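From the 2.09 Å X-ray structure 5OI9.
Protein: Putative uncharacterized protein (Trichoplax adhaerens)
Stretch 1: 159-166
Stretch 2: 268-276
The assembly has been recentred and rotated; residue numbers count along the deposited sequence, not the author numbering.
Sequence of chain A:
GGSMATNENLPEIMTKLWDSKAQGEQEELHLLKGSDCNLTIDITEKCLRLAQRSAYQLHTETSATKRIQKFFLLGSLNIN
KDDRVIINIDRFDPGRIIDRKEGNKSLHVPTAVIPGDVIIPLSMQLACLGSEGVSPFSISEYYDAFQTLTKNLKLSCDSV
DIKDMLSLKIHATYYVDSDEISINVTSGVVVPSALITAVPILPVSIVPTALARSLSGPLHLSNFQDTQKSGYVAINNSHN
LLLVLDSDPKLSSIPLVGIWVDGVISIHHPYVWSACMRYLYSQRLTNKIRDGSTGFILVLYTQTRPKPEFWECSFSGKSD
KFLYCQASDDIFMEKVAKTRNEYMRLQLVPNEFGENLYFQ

Stretch 1 159-166: SVDIKDML
Stretch 2 268-276: HHPYVWSAC

Packing of the segment 159-166 against the N-terminal part of a helix, 270-276, within one chain of 5OI9. No direct hydrogen bond crosses the interface, which buries 426 Å² in all and is held mainly by apolar side chains. At its centre, V160, I162 and selenomethionine M165 lie against the helix face formed by P270, Y271, W273, S274 and A275. The register is set by two CA pairs, V160 with A275 and I162 with S274, each 5.9 Å apart; from V160 to I162 the segment runs obliquely back along the helix, but its overall course lies mostly across it.

V160 (phi/psi -58/131, chi1 t) points its CA-to-CB bond toward the helix. Its CG1 lies 3.8 Å from Y271 CE1 and 3.8 Å from A275 N, so this methyl sits beside the Y271 ring and against the S274-A275 peptide, while V160 CG2 meets A275 CB at 4.2 Å. I162 leaves its backbone sideways, but its extended m,t rotamer brings CD1 to 3.8 Å from Y271 CB and, at the edge of the imidazole, 4.2 Å from H269 CE1. M165 (m, m, chi3 150°) points toward the helix; its CB touches W273 CZ3 at 3.7 Å near the indole plane, and its SE sits 4.8 Å from the centroid of the W273 six-membered ring, 48° off the normal, an oblique sulfur-aromatic contact. W273 and Y271 both adopt chi1 t with chi2 near 87°, which carries the ends of their rings nearer to the first stretch.

S274 (chi1 m) faces this apolar group without exposing an unpaired hydroxyl: OG donates to P270 O at 2.8 Å, one turn back, where S274 N also donates at 3.0 Å. Thus satisfied, S274 OG accommodates M165 CG at 3.2 Å and I162 CG1 at 3.9 Å.

Each backbone is braced locally. H269 (phi/psi -62/130, chi1 t) caps the helix, its ND1 accepting from Y271 N at 3.0 Å; A275 N to Y271 O, 2.9 Å, continues the helical pattern. In the first stretch, residues 162-164 form a 3-10 segment (phi -61 to -74, psi -29 to -7), with D164 N bonded to D161 O and M165 N to I162 O, both at 3.0 Å. D161 (phi/psi -134/123, chi1 t) points away from the helix; its OD1 accepts from K163 N at 2.9 Å and forms a salt bridge with K163 NZ at 2.8 Å, the lysine curling back through chi angles m, t, m, m.

At the polar edge, a water bridges the stretches, donating to V160 O at 2.7 Å and lying 2.6 Å from Y271 OH in a second hydrogen bond.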

# COMPACT_ATOMS: atom_id res chain seq x y z
N SER A 159 11.22 -4.85 4.56
CA SER A 159 10.92 -5.34 3.23
C SER A 159 9.83 -4.50 2.57
O SER A 159 9.00 -3.89 3.25
CB SER A 159 10.48 -6.81 3.29
OG SER A 159 11.53 -7.64 3.77
N VAL A 160 9.83 -4.49 1.24
CA VAL A 160 8.81 -3.76 0.49
C VAL A 160 7.44 -4.29 0.86
O VAL A 160 7.20 -5.50 0.87
CB VAL A 160 9.07 -3.88 -1.02
CG1 VAL A 160 7.87 -3.38 -1.81
CG2 VAL A 160 10.32 -3.10 -1.41
N ASP A 161 6.52 -3.37 1.18
CA ASP A 161 5.17 -3.71 1.60
C ASP A 161 4.19 -2.82 0.84
O ASP A 161 4.29 -1.59 0.91
CB ASP A 161 5.01 -3.53 3.11
CG ASP A 161 3.75 -4.20 3.66
OD1 ASP A 161 2.77 -4.36 2.90
OD2 ASP A 161 3.75 -4.57 4.85
N ILE A 162 3.25 -3.44 0.13
CA ILE A 162 2.25 -2.68 -0.61
C ILE A 162 1.42 -1.83 0.34
O ILE A 162 0.94 -0.75 -0.04
CB ILE A 162 1.35 -3.63 -1.43
CG1 ILE A 162 2.21 -4.51 -2.34
CG2 ILE A 162 0.36 -2.85 -2.27
CD1 ILE A 162 1.40 -5.46 -3.20
N LYS A 163 1.25 -2.27 1.59
CA LYS A 163 0.50 -1.50 2.57
C LYS A 163 1.14 -0.15 2.88
O LYS A 163 0.45 0.77 3.33
CB LYS A 163 0.33 -2.30 3.87
CG LYS A 163 -0.49 -3.57 3.71
CD LYS A 163 -0.66 -4.29 5.04
CE LYS A 163 0.65 -4.86 5.55
NZ LYS A 163 1.18 -5.92 4.64
N ASP A 164 2.45 -0.01 2.64
CA ASP A 164 3.12 1.26 2.84
C ASP A 164 2.80 2.28 1.75
O ASP A 164 3.19 3.44 1.87
CB ASP A 164 4.64 1.07 2.90
CG ASP A 164 5.07 0.21 4.07
OD1 ASP A 164 4.41 0.28 5.13
OD2 ASP A 164 6.07 -0.52 3.94
N MSE A 165 2.10 1.87 0.69
CA MSE A 165 1.82 2.74 -0.45
C MSE A 165 0.48 3.47 -0.34
O MSE A 165 0.13 4.24 -1.22
CB MSE A 165 1.84 1.93 -1.75
CG MSE A 165 3.15 1.20 -1.98
SE MSE A 165 4.62 2.46 -1.99
CE MSE A 165 6.00 1.26 -1.31
N LEU A 166 -0.27 3.21 0.72
CA LEU A 166 -1.56 3.88 0.91
C LEU A 166 -1.79 4.14 2.39
O LEU A 166 -1.34 3.39 3.25
CB LEU A 166 -2.71 3.06 0.32
CG LEU A 166 -2.86 1.60 0.74
CD1 LEU A 166 -3.80 1.46 1.92
CD2 LEU A 166 -3.33 0.76 -0.44
N HIS A 268 2.81 -5.41 -14.27
CA HIS A 268 1.65 -4.63 -13.84
C HIS A 268 1.22 -4.92 -12.41
O HIS A 268 0.34 -4.23 -11.90
CB HIS A 268 0.48 -4.87 -14.79
CG HIS A 268 0.80 -4.60 -16.23
ND1 HIS A 268 0.95 -3.32 -16.72
CD2 HIS A 268 0.99 -5.43 -17.27
CE1 HIS A 268 1.23 -3.38 -18.01
NE2 HIS A 268 1.26 -4.65 -18.37
N HIS A 269 1.81 -5.92 -11.76
CA HIS A 269 1.48 -6.20 -10.38
C HIS A 269 1.84 -4.99 -9.51
O HIS A 269 2.95 -4.47 -9.63
CB HIS A 269 2.22 -7.44 -9.89
CG HIS A 269 1.68 -8.03 -8.63
ND1 HIS A 269 1.85 -7.43 -7.40
CD2 HIS A 269 0.97 -9.16 -8.40
CE1 HIS A 269 1.27 -8.16 -6.46
NE2 HIS A 269 0.73 -9.22 -7.05
N PRO A 270 0.93 -4.51 -8.66
CA PRO A 270 1.24 -3.31 -7.86
C PRO A 270 2.44 -3.47 -6.95
O PRO A 270 3.01 -2.46 -6.52
CB PRO A 270 -0.05 -3.08 -7.06
CG PRO A 270 -0.80 -4.37 -7.11
CD PRO A 270 -0.43 -5.02 -8.41
N TYR A 271 2.86 -4.70 -6.65
CA TYR A 271 4.07 -4.89 -5.86
C TYR A 271 5.31 -4.37 -6.58
O TYR A 271 6.25 -3.90 -5.94
CB TYR A 271 4.25 -6.37 -5.51
CG TYR A 271 5.47 -6.67 -4.68
CD1 TYR A 271 5.44 -6.57 -3.29
CD2 TYR A 271 6.66 -7.06 -5.28
CE1 TYR A 271 6.55 -6.84 -2.53
CE2 TYR A 271 7.79 -7.34 -4.52
CZ TYR A 271 7.72 -7.23 -3.14
OH TYR A 271 8.84 -7.51 -2.38
N VAL A 272 5.33 -4.46 -7.92
CA VAL A 272 6.48 -3.98 -8.68
C VAL A 272 6.61 -2.47 -8.55
O VAL A 272 7.69 -1.94 -8.26
CB VAL A 272 6.36 -4.41 -10.16
CG1 VAL A 272 7.50 -3.82 -10.97
CG2 VAL A 272 6.33 -5.92 -10.27
N TRP A 273 5.51 -1.75 -8.77
CA TRP A 273 5.49 -0.31 -8.55
C TRP A 273 5.89 0.04 -7.12
O TRP A 273 6.60 1.02 -6.89
CB TRP A 273 4.11 0.25 -8.88
CG TRP A 273 3.93 1.71 -8.63
CD1 TRP A 273 4.21 2.74 -9.48
CD2 TRP A 273 3.40 2.32 -7.44
NE1 TRP A 273 3.90 3.94 -8.90
CE2 TRP A 273 3.40 3.71 -7.65
CE3 TRP A 273 2.93 1.81 -6.22
CZ2 TRP A 273 2.94 4.61 -6.68
CZ3 TRP A 273 2.48 2.71 -5.27
CH2 TRP A 273 2.49 4.09 -5.50
N SER A 274 5.44 -0.77 -6.15
CA SER A 274 5.78 -0.50 -4.75
C SER A 274 7.27 -0.62 -4.51
O SER A 274 7.86 0.18 -3.77
CB SER A 274 5.01 -1.46 -3.84
OG SER A 274 3.61 -1.30 -4.00
N ALA A 275 7.92 -1.61 -5.14
CA ALA A 275 9.37 -1.74 -5.01
C ALA A 275 10.08 -0.56 -5.67
O ALA A 275 11.06 -0.04 -5.11
CB ALA A 275 9.83 -3.06 -5.62
N CYS A 276 9.60 -0.12 -6.84
CA CYS A 276 10.19 1.04 -7.50
C CYS A 276 10.09 2.29 -6.62
O CYS A 276 11.07 3.02 -6.46
CB CYS A 276 9.50 1.28 -8.84
SG CYS A 276 9.73 -0.03 -10.06
O HOH W 1 8.73 -7.67 0.23